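Local coordinates for protein endoglucanase (PDB 1DYS) that hydrolyses internal beta-1,4-glucosidic linkages of cellulose as a family 6 endoglucanase in the recycling of plant biomass, at residues A[171-185]-A[210-224]. Residues are numbered along the deposited sequence; the frame is centred on the assembly and turned at random.
Sequences QASHIHLYLDVANGG and NAKIRGFSSNVSNYN
Gln171 lays its terminal amide against the backbone of Lys212 and uses both ends of it, a bend at chi2 (-63°) turning the group onto that peptide. Gln171 NE2 donates to Lys212 O at 2.9 Å, with that oxygen close to the amide plane, whereas Lys212 N reaches Gln171 OE1 from above the carbonyl plane at 2.8 Å; a water joins OE1 to Asn210 O. Shortening this side chain to alanine would remove both amide bonds and is likely to leave the N-H and carbonyl of Lys212 without these mates, the loop before strand 215-218 freer to shift. Further along, the phenol of Tyr178 runs beside Arg214 and points the same way, the arginine CB lying over one ring face near the rim and Arg214 CG 3.5 Å from Tyr178 OH. Ring and guanidinium stand nearly perpendicular, at 88°, and both groups end on Asp304, which takes a hydrogen bond from the phenol and a salt bridge from the arginine. Strands 175-180 and 215-218, joined through helix 190-207 in a beta-alpha-beta crossover, are parallel neighbours in the distorted barrel of family 6 glycoside hydrolases. On the face holding Leu179, Phe216 turns its ring edge to Leu179 O, and Val181 CG1 packs on Phe216 CD1 at 3.7 Å. On the Tyr178 face, Ser217 OG donates to the anti lone pair of Asp180 OD1 at 2.8 Å, while Asp180 OD2 accepts from Ala182 N in an Asx turn and also from the backbone of Asp139, a probable proton donor. Beyond the strand ends, Asn183 OD1 is gripped from opposite faces of its amide by Gly185 N, an N-cap bond, and by Asn224 ND2 at 2.9 Å. The Asn183 amide also stacks on that of Asn222; both asparagines probably bind substrate, and Arg276 hydrogen-bonds Asn222 OD1 through NH1 and Asn224 OD1 through NH2.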
ATOM      1  N   GLN A 171      17.424 -22.977  -4.328  1.00 18.55           N
ATOM      2  CA  GLN A 171      18.662 -23.490  -4.921  1.00 18.48           C
ATOM      3  C   GLN A 171      18.310 -24.360  -6.128  1.00 20.27           C
ATOM      4  O   GLN A 171      17.654 -25.391  -5.948  1.00 22.91           O
ATOM      5  CB  GLN A 171      19.386 -24.344  -3.887  1.00 18.70           C
ATOM      6  CG  GLN A 171      19.887 -23.674  -2.646  1.00 20.71           C
ATOM      7  CD  GLN A 171      20.944 -22.611  -2.892  1.00 28.28           C
ATOM      8  OE1 GLN A 171      22.031 -22.905  -3.388  1.00 26.82           O
ATOM      9  NE2 GLN A 171      20.612 -21.386  -2.527  1.00 18.32           N
ATOM     10  N   ALA A 172      18.692 -23.963  -7.331  1.00 22.62           N
ATOM     11  CA  ALA A 172      18.423 -24.752  -8.538  1.00 18.98           C
ATOM     12  C   ALA A 172      19.345 -24.243  -9.642  1.00 23.47           C
ATOM     13  O   ALA A 172      19.770 -23.081  -9.554  1.00 22.25           O
ATOM     14  CB  ALA A 172      16.983 -24.641  -8.975  1.00 19.85           C
ATOM     15  N   SER A 173      19.701 -25.042 -10.644  1.00 21.36           N
ATOM     16  CA  SER A 173      20.615 -24.527 -11.660  1.00 25.83           C
ATOM     17  C   SER A 173      20.025 -23.441 -12.546  1.00 24.83           C
ATOM     18  O   SER A 173      20.810 -22.759 -13.212  1.00 22.13           O
ATOM     19  CB  SER A 173      21.107 -25.704 -12.512  1.00 23.74           C
ATOM     20  OG  SER A 173      20.090 -26.148 -13.380  1.00 29.00           O
ATOM     21  N   HIS A 174      18.706 -23.245 -12.583  1.00 17.75           N
ATOM     22  CA  HIS A 174      18.080 -22.252 -13.428  1.00 17.50           C
ATOM     23  C   HIS A 174      17.624 -21.031 -12.608  1.00 16.39           C
ATOM     24  O   HIS A 174      17.043 -20.109 -13.156  1.00 17.58           O
ATOM     25  CB  HIS A 174      16.910 -22.824 -14.230  1.00 17.07           C
ATOM     26  CG  HIS A 174      15.792 -23.276 -13.324  1.00 20.56           C
ATOM     27  ND1 HIS A 174      15.922 -24.327 -12.441  1.00 21.16           N
ATOM     28  CD2 HIS A 174      14.539 -22.793 -13.174  1.00 20.15           C
ATOM     29  CE1 HIS A 174      14.779 -24.482 -11.790  1.00 13.95           C
ATOM     30  NE2 HIS A 174      13.926 -23.535 -12.181  1.00 18.66           N
ATOM     31  N   ILE A 175      17.974 -21.062 -11.324  1.00 19.18           N
ATOM     32  CA  ILE A 175      17.631 -19.934 -10.444  1.00 15.87           C
ATOM     33  C   ILE A 175      18.914 -19.272  -9.958  1.00 17.27           C
ATOM     34  O   ILE A 175      19.773 -19.879  -9.312  1.00 18.00           O
ATOM     35  CB  ILE A 175      16.830 -20.400  -9.214  1.00 23.04           C
ATOM     36  CG1 ILE A 175      15.520 -21.078  -9.604  1.00 19.39           C
ATOM     37  CG2 ILE A 175      16.559 -19.203  -8.289  1.00 17.36           C
ATOM     38  CD1 ILE A 175      14.795 -21.704  -8.401  1.00 16.58           C
ATOM     39  N   HIS A 176      19.074 -17.967 -10.257  1.00 15.25           N
ATOM     40  CA  HIS A 176      20.270 -17.208  -9.927  1.00 18.06           C
ATOM     41  C   HIS A 176      19.953 -16.106  -8.922  1.00 17.50           C
ATOM     42  O   HIS A 176      19.163 -15.233  -9.233  1.00 19.93           O
ATOM     43  CB  HIS A 176      20.842 -16.618 -11.224  1.00 20.20           C
ATOM     44  CG  HIS A 176      20.942 -17.720 -12.259  1.00 17.31           C
ATOM     45  ND1 HIS A 176      21.982 -18.639 -12.239  1.00 23.89           N
ATOM     46  CD2 HIS A 176      20.103 -18.066 -13.247  1.00 16.22           C
ATOM     47  CE1 HIS A 176      21.758 -19.486 -13.240  1.00 19.91           C
ATOM     48  NE2 HIS A 176      20.647 -19.178 -13.868  1.00 17.72           N
ATOM     49  N   LEU A 177      20.479 -16.284  -7.719  1.00 16.15           N
ATOM     50  CA  LEU A 177      20.110 -15.387  -6.624  1.00 20.26           C
ATOM     51  C   LEU A 177      21.064 -14.243  -6.457  1.00 18.87           C
ATOM     52  O   LEU A 177      22.275 -14.412  -6.388  1.00 17.54           O
ATOM     53  CB  LEU A 177      20.008 -16.213  -5.338  1.00 16.68           C
ATOM     54  CG  LEU A 177      19.007 -17.373  -5.366  1.00 20.48           C
ATOM     55  CD1 LEU A 177      19.082 -18.167  -4.064  1.00 23.84           C
ATOM     56  CD2 LEU A 177      17.589 -16.874  -5.601  1.00 19.91           C
ATOM     57  N   TYR A 178      20.497 -13.026  -6.339  1.00 15.13           N
ATOM     58  CA  TYR A 178      21.264 -11.820  -6.103  1.00 16.57           C
ATOM     59  C   TYR A 178      20.711 -11.178  -4.846  1.00 13.83           C
ATOM     60  O   TYR A 178      19.566 -10.702  -4.807  1.00 16.26           O
ATOM     61  CB  TYR A 178      21.156 -10.889  -7.322  1.00 13.81           C
ATOM     62  CG  TYR A 178      21.853 -11.408  -8.583  1.00 14.31           C
ATOM     63  CD1 TYR A 178      23.208 -11.118  -8.770  1.00 13.04           C
ATOM     64  CD2 TYR A 178      21.188 -12.153  -9.520  1.00 14.39           C
ATOM     65  CE1 TYR A 178      23.861 -11.552  -9.918  1.00 13.10           C
ATOM     66  CE2 TYR A 178      21.827 -12.624 -10.655  1.00 14.79           C
ATOM     67  CZ  TYR A 178      23.156 -12.319 -10.833  1.00 16.55           C
ATOM     68  OH  TYR A 178      23.734 -12.790 -11.985  1.00 17.40           O
ATOM     69  N   LEU A 179      21.462 -11.175  -3.761  1.00 13.35           N
ATOM     70  CA  LEU A 179      21.064 -10.620  -2.468  1.00 17.07           C
ATOM     71  C   LEU A 179      21.289  -9.123  -2.450  1.00 19.44           C
ATOM     72  O   LEU A 179      22.383  -8.615  -2.737  1.00 16.44           O
ATOM     73  CB  LEU A 179      21.830 -11.382  -1.367  1.00 16.46           C
ATOM     74  CG  LEU A 179      21.625 -10.964   0.071  1.00 19.83           C
ATOM     75  CD1 LEU A 179      20.160 -11.138   0.478  1.00 15.49           C
ATOM     76  CD2 LEU A 179      22.532 -11.804   0.988  1.00 23.07           C
ATOM     77  N   ASP A 180      20.209  -8.380  -2.140  1.00 14.36           N
ATOM     78  CA  ASP A 180      20.306  -6.922  -2.282  1.00 15.05           C
ATOM     79  C   ASP A 180      21.220  -6.301  -1.264  1.00 13.43           C
ATOM     80  O   ASP A 180      21.186  -6.712  -0.109  1.00 14.07           O
ATOM     81  CB  ASP A 180      18.874  -6.310  -2.207  1.00 12.47           C
ATOM     82  CG  ASP A 180      19.084  -4.843  -2.560  1.00 13.76           C
ATOM     83  OD1 ASP A 180      19.260  -4.585  -3.728  1.00 13.82           O
ATOM     84  OD2 ASP A 180      19.118  -3.999  -1.661  1.00 13.22           O
ATOM     85  N   VAL A 181      22.116  -5.399  -1.696  1.00 13.82           N
ATOM     86  CA  VAL A 181      22.971  -4.668  -0.783  1.00 16.72           C
ATOM     87  C   VAL A 181      22.809  -3.158  -0.978  1.00 15.67           C
ATOM     88  O   VAL A 181      23.728  -2.347  -0.817  1.00 16.61           O
ATOM     89  CB  VAL A 181      24.451  -5.107  -0.848  1.00 15.74           C
ATOM     90  CG1 VAL A 181      24.580  -6.582  -0.535  1.00 16.55           C
ATOM     91  CG2 VAL A 181      24.976  -4.946  -2.280  1.00 14.73           C
ATOM     92  N   ALA A 182      21.555  -2.684  -1.053  1.00 15.84           N
ATOM     93  CA  ALA A 182      21.212  -1.259  -1.031  1.00 11.85           C
ATOM     94  C   ALA A 182      21.901  -0.474  -2.128  1.00 17.64           C
ATOM     95  O   ALA A 182      21.741  -0.788  -3.296  1.00 16.55           O
ATOM     96  CB  ALA A 182      21.528  -0.721   0.369  1.00 13.37           C
ATOM     97  N   ASN A 183      22.659   0.585  -1.801  1.00 15.15           N
ATOM     98  CA  ASN A 183      23.339   1.341  -2.865  1.00 16.26           C
ATOM     99  C   ASN A 183      24.623   1.866  -2.235  1.00 17.26           C
ATOM    100  O   ASN A 183      24.770   1.863  -1.003  1.00 18.17           O
ATOM    101  CB  ASN A 183      22.478   2.438  -3.463  1.00 16.35           C
ATOM    102  CG  ASN A 183      22.270   3.572  -2.505  1.00 17.94           C
ATOM    103  OD1 ASN A 183      22.993   4.571  -2.560  1.00 16.51           O
ATOM    104  ND2 ASN A 183      21.296   3.457  -1.611  1.00 18.25           N
ATOM    105  N   GLY A 184      25.493   2.410  -3.102  1.00 16.86           N
ATOM    106  CA  GLY A 184      26.790   2.873  -2.567  1.00 19.04           C
ATOM    107  C   GLY A 184      26.723   3.981  -1.537  1.00 21.08           C
ATOM    108  O   GLY A 184      27.580   4.071  -0.654  1.00 19.31           O
ATOM    109  N   GLY A 185      25.687   4.812  -1.546  1.00 15.52           N
ATOM    110  CA  GLY A 185      25.485   5.876  -0.595  1.00 18.46           C
ATOM    111  C   GLY A 185      25.175   5.415   0.817  1.00 17.75           C
ATOM    112  O   GLY A 185      25.322   6.145   1.805  1.00 22.14           O
ATOM    113  N   ASN A 210      25.482 -25.885   1.978  1.00 38.97           N
ATOM    114  CA  ASN A 210      25.472 -26.053   0.529  1.00 39.96           C
ATOM    115  C   ASN A 210      24.780 -24.922  -0.228  1.00 38.36           C
ATOM    116  O   ASN A 210      24.819 -24.878  -1.453  1.00 42.09           O
ATOM    117  CB  ASN A 210      24.876 -27.398   0.110  1.00 39.67           C
ATOM    118  CG  ASN A 210      23.421 -27.410  -0.287  1.00 51.11           C
ATOM    119  OD1 ASN A 210      22.533 -27.393   0.568  1.00 54.23           O
ATOM    120  ND2 ASN A 210      23.126 -27.449  -1.584  1.00 48.58           N
ATOM    121  N   ALA A 211      24.134 -24.025   0.497  1.00 40.09           N
ATOM    122  CA  ALA A 211      23.434 -22.890  -0.062  1.00 33.43           C
ATOM    123  C   ALA A 211      24.368 -21.937  -0.801  1.00 31.19           C
ATOM    124  O   ALA A 211      25.474 -21.660  -0.333  1.00 34.58           O
ATOM    125  CB  ALA A 211      22.785 -22.119   1.086  1.00 28.11           C
ATOM    126  N   LYS A 212      23.899 -21.441  -1.948  1.00 25.79           N
ATOM    127  CA  LYS A 212      24.742 -20.443  -2.608  1.00 24.00           C
ATOM    128  C   LYS A 212      23.854 -19.312  -3.150  1.00 24.95           C
ATOM    129  O   LYS A 212      22.673 -19.503  -3.406  1.00 22.45           O
ATOM    130  CB  LYS A 212      25.585 -20.911  -3.777  1.00 32.81           C
ATOM    131  CG  LYS A 212      25.093 -22.042  -4.640  1.00 43.81           C
ATOM    132  CD  LYS A 212      25.551 -23.354  -4.027  1.00 53.00           C
ATOM    133  CE  LYS A 212      26.792 -23.930  -4.682  1.00 60.57           C
ATOM    134  NZ  LYS A 212      26.757 -25.424  -4.567  1.00 61.75           N
ATOM    135  N   ILE A 213      24.546 -18.205  -3.393  1.00 20.62           N
ATOM    136  CA  ILE A 213      23.965 -17.095  -4.119  1.00 19.54           C
ATOM    137  C   ILE A 213      24.971 -16.776  -5.243  1.00 22.44           C
ATOM    138  O   ILE A 213      26.156 -17.137  -5.102  1.00 19.92           O
ATOM    139  CB  ILE A 213      23.699 -15.828  -3.301  1.00 20.33           C
ATOM    140  CG1 ILE A 213      24.978 -15.234  -2.716  1.00 17.85           C
ATOM    141  CG2 ILE A 213      22.636 -16.166  -2.237  1.00 19.41           C
ATOM    142  CD1 ILE A 213      24.733 -14.104  -1.715  1.00 17.47           C
ATOM    143  N   ARG A 214      24.487 -16.145  -6.312  1.00 17.88           N
ATOM    144  CA  ARG A 214      25.450 -15.754  -7.353  1.00 18.46           C
ATOM    145  C   ARG A 214      26.194 -14.499  -6.950  1.00 21.26           C
ATOM    146  O   ARG A 214      27.348 -14.247  -7.289  1.00 17.92           O
ATOM    147  CB  ARG A 214      24.715 -15.545  -8.684  1.00 19.56           C
ATOM    148  CG  ARG A 214      25.507 -14.763  -9.731  1.00 23.23           C
ATOM    149  CD  ARG A 214      26.722 -15.557 -10.206  1.00 18.30           C
ATOM    150  NE  ARG A 214      27.366 -14.813 -11.310  1.00 17.36           N
ATOM    151  CZ  ARG A 214      28.478 -15.310 -11.883  1.00 29.29           C
ATOM    152  NH1 ARG A 214      29.024 -16.449 -11.463  1.00 30.58           N
ATOM    153  NH2 ARG A 214      29.040 -14.619 -12.868  1.00 27.97           N
ATOM    154  N   GLY A 215      25.505 -13.631  -6.204  1.00 18.68           N
ATOM    155  CA  GLY A 215      26.037 -12.373  -5.805  1.00 17.92           C
ATOM    156  C   GLY A 215      24.933 -11.418  -5.333  1.00 17.40           C
ATOM    157  O   GLY A 215      24.155 -11.824  -4.480  1.00 16.91           O
ATOM    158  N   PHE A 216      25.068 -10.162  -5.734  1.00 15.76           N
ATOM    159  CA  PHE A 216      24.316  -9.080  -5.101  1.00 15.22           C
ATOM    160  C   PHE A 216      23.605  -8.143  -6.067  1.00 21.72           C
ATOM    161  O   PHE A 216      24.025  -8.115  -7.221  1.00 16.93           O
ATOM    162  CB  PHE A 216      25.291  -8.189  -4.250  1.00 17.19           C
ATOM    163  CG  PHE A 216      26.185  -9.086  -3.399  1.00 18.17           C
ATOM    164  CD1 PHE A 216      25.663  -9.697  -2.282  1.00 18.71           C
ATOM    165  CD2 PHE A 216      27.489  -9.376  -3.811  1.00 15.71           C
ATOM    166  CE1 PHE A 216      26.416 -10.576  -1.519  1.00 22.37           C
ATOM    167  CE2 PHE A 216      28.237 -10.242  -3.040  1.00 19.25           C
ATOM    168  CZ  PHE A 216      27.718 -10.846  -1.917  1.00 19.49           C
ATOM    169  N   SER A 217      22.662  -7.337  -5.561  1.00 15.56           N
ATOM    170  CA  SER A 217      22.085  -6.312  -6.437  1.00 17.02           C
ATOM    171  C   SER A 217      22.300  -4.968  -5.746  1.00 14.93           C
ATOM    172  O   SER A 217      22.429  -4.932  -4.520  1.00 15.08           O
ATOM    173  CB  SER A 217      20.600  -6.556  -6.719  1.00 21.00           C
ATOM    174  OG  SER A 217      19.821  -6.660  -5.512  1.00 14.08           O
ATOM    175  N   SER A 218      22.332  -3.886  -6.529  1.00 12.72           N
ATOM    176  CA  SER A 218      22.491  -2.558  -5.923  1.00 13.00           C
ATOM    177  C   SER A 218      21.827  -1.508  -6.799  1.00 13.14           C
ATOM    178  O   SER A 218      21.534  -1.736  -7.976  1.00 13.35           O
ATOM    179  CB  SER A 218      23.965  -2.249  -5.695  1.00 20.14           C
ATOM    180  OG  SER A 218      24.587  -1.979  -6.946  0.50 14.84           O
ATOM    181  N   ASN A 219      21.572  -0.360  -6.159  1.00 13.03           N
ATOM    182  CA  ASN A 219      20.936   0.788  -6.784  1.00 11.66           C
ATOM    183  C   ASN A 219      19.468   0.528  -7.108  1.00 14.11           C
ATOM    184  O   ASN A 219      18.904   1.335  -7.899  1.00 14.12           O
ATOM    185  CB  ASN A 219      21.671   1.238  -8.066  1.00 14.10           C
ATOM    186  CG  ASN A 219      21.592   2.742  -8.328  1.00 17.99           C
ATOM    187  OD1 ASN A 219      21.763   3.470  -7.350  1.00 15.33           O
ATOM    188  ND2 ASN A 219      21.373   3.097  -9.593  1.00 17.07           N
ATOM    189  N   VAL A 220      18.870  -0.551  -6.598  1.00 13.71           N
ATOM    190  CA  VAL A 220      17.467  -0.824  -6.927  1.00 11.95           C
ATOM    191  C   VAL A 220      16.619   0.294  -6.339  1.00 13.76           C
ATOM    192  O   VAL A 220      16.670   0.682  -5.185  1.00 13.52           O
ATOM    193  CB  VAL A 220      17.005  -2.192  -6.394  1.00 10.00           C
ATOM    194  CG1 VAL A 220      15.501  -2.319  -6.679  1.00 13.46           C
ATOM    195  CG2 VAL A 220      17.852  -3.281  -7.037  1.00 14.70           C
ATOM    196  N   SER A 221      15.825   0.922  -7.202  1.00 11.96           N
ATOM    197  CA  SER A 221      15.004   2.070  -6.929  1.00 14.66           C
ATOM    198  C   SER A 221      15.797   3.334  -6.653  1.00 12.51           C
ATOM    199  O   SER A 221      15.127   4.298  -6.302  1.00 16.81           O
ATOM    200  CB  SER A 221      14.026   1.873  -5.761  1.00 14.72           C
ATOM    201  OG  SER A 221      13.403   0.583  -5.907  1.00 12.62           O
ATOM    202  N   ASN A 222      17.105   3.309  -6.841  1.00 13.47           N
ATOM    203  CA  ASN A 222      17.913   4.489  -6.566  1.00 14.48           C
ATOM    204  C   ASN A 222      18.280   5.086  -7.931  1.00 12.73           C
ATOM    205  O   ASN A 222      17.666   4.803  -8.939  1.00 13.89           O
ATOM    206  CB  ASN A 222      19.096   4.269  -5.629  1.00 13.91           C
ATOM    207  CG  ASN A 222      19.295   5.447  -4.716  1.00 19.90           C
ATOM    208  OD1 ASN A 222      19.803   6.476  -5.157  1.00 19.28           O
ATOM    209  ND2 ASN A 222      18.895   5.346  -3.441  1.00 18.83           N
ATOM    210  N   TYR A 223      19.142   6.093  -7.844  1.00 13.32           N
ATOM    211  CA  TYR A 223      19.453   6.943  -8.981  1.00 11.77           C
ATOM    212  C   TYR A 223      20.949   7.137  -9.202  1.00 15.77           C
ATOM    213  O   TYR A 223      21.311   8.017 -10.014  1.00 16.62           O
ATOM    214  CB  TYR A 223      18.831   8.313  -8.662  1.00 15.06           C
ATOM    215  CG  TYR A 223      17.377   8.324  -8.243  1.00 15.92           C
ATOM    216  CD1 TYR A 223      17.003   8.155  -6.901  1.00 15.93           C
ATOM    217  CD2 TYR A 223      16.375   8.470  -9.201  1.00 16.14           C
ATOM    218  CE1 TYR A 223      15.663   8.144  -6.554  1.00 15.58           C
ATOM    219  CE2 TYR A 223      15.032   8.478  -8.844  1.00 17.85           C
ATOM    220  CZ  TYR A 223      14.706   8.304  -7.518  1.00 16.41           C
ATOM    221  OH  TYR A 223      13.382   8.357  -7.130  1.00 19.26           O
ATOM    222  N   ASN A 224      21.784   6.380  -8.493  1.00 13.31           N
ATOM    223  CA  ASN A 224      23.229   6.548  -8.650  1.00 14.52           C
ATOM    224  C   ASN A 224      23.667   6.111 -10.048  1.00 16.01           C
ATOM    225  O   ASN A 224      23.056   5.274 -10.690  1.00 16.80           O
ATOM    226  CB  ASN A 224      23.955   5.705  -7.622  1.00 13.57           C
ATOM    227  CG  ASN A 224      23.673   5.994  -6.172  1.00 12.50           C
ATOM    228  OD1 ASN A 224      23.247   7.104  -5.877  1.00 19.32           O
ATOM    229  ND2 ASN A 224      23.936   5.039  -5.276  1.00 16.34           N
TER
HETATM  230  O   HOH W   1      23.116 -25.212  -3.709  1.00 37.25           O
HETATM  231  O   HOH W   2      19.466  -2.036  -4.262  1.00 12.38           O
HETATM  232  O   HOH W   3      19.245   1.300  -3.749  1.00 16.01           O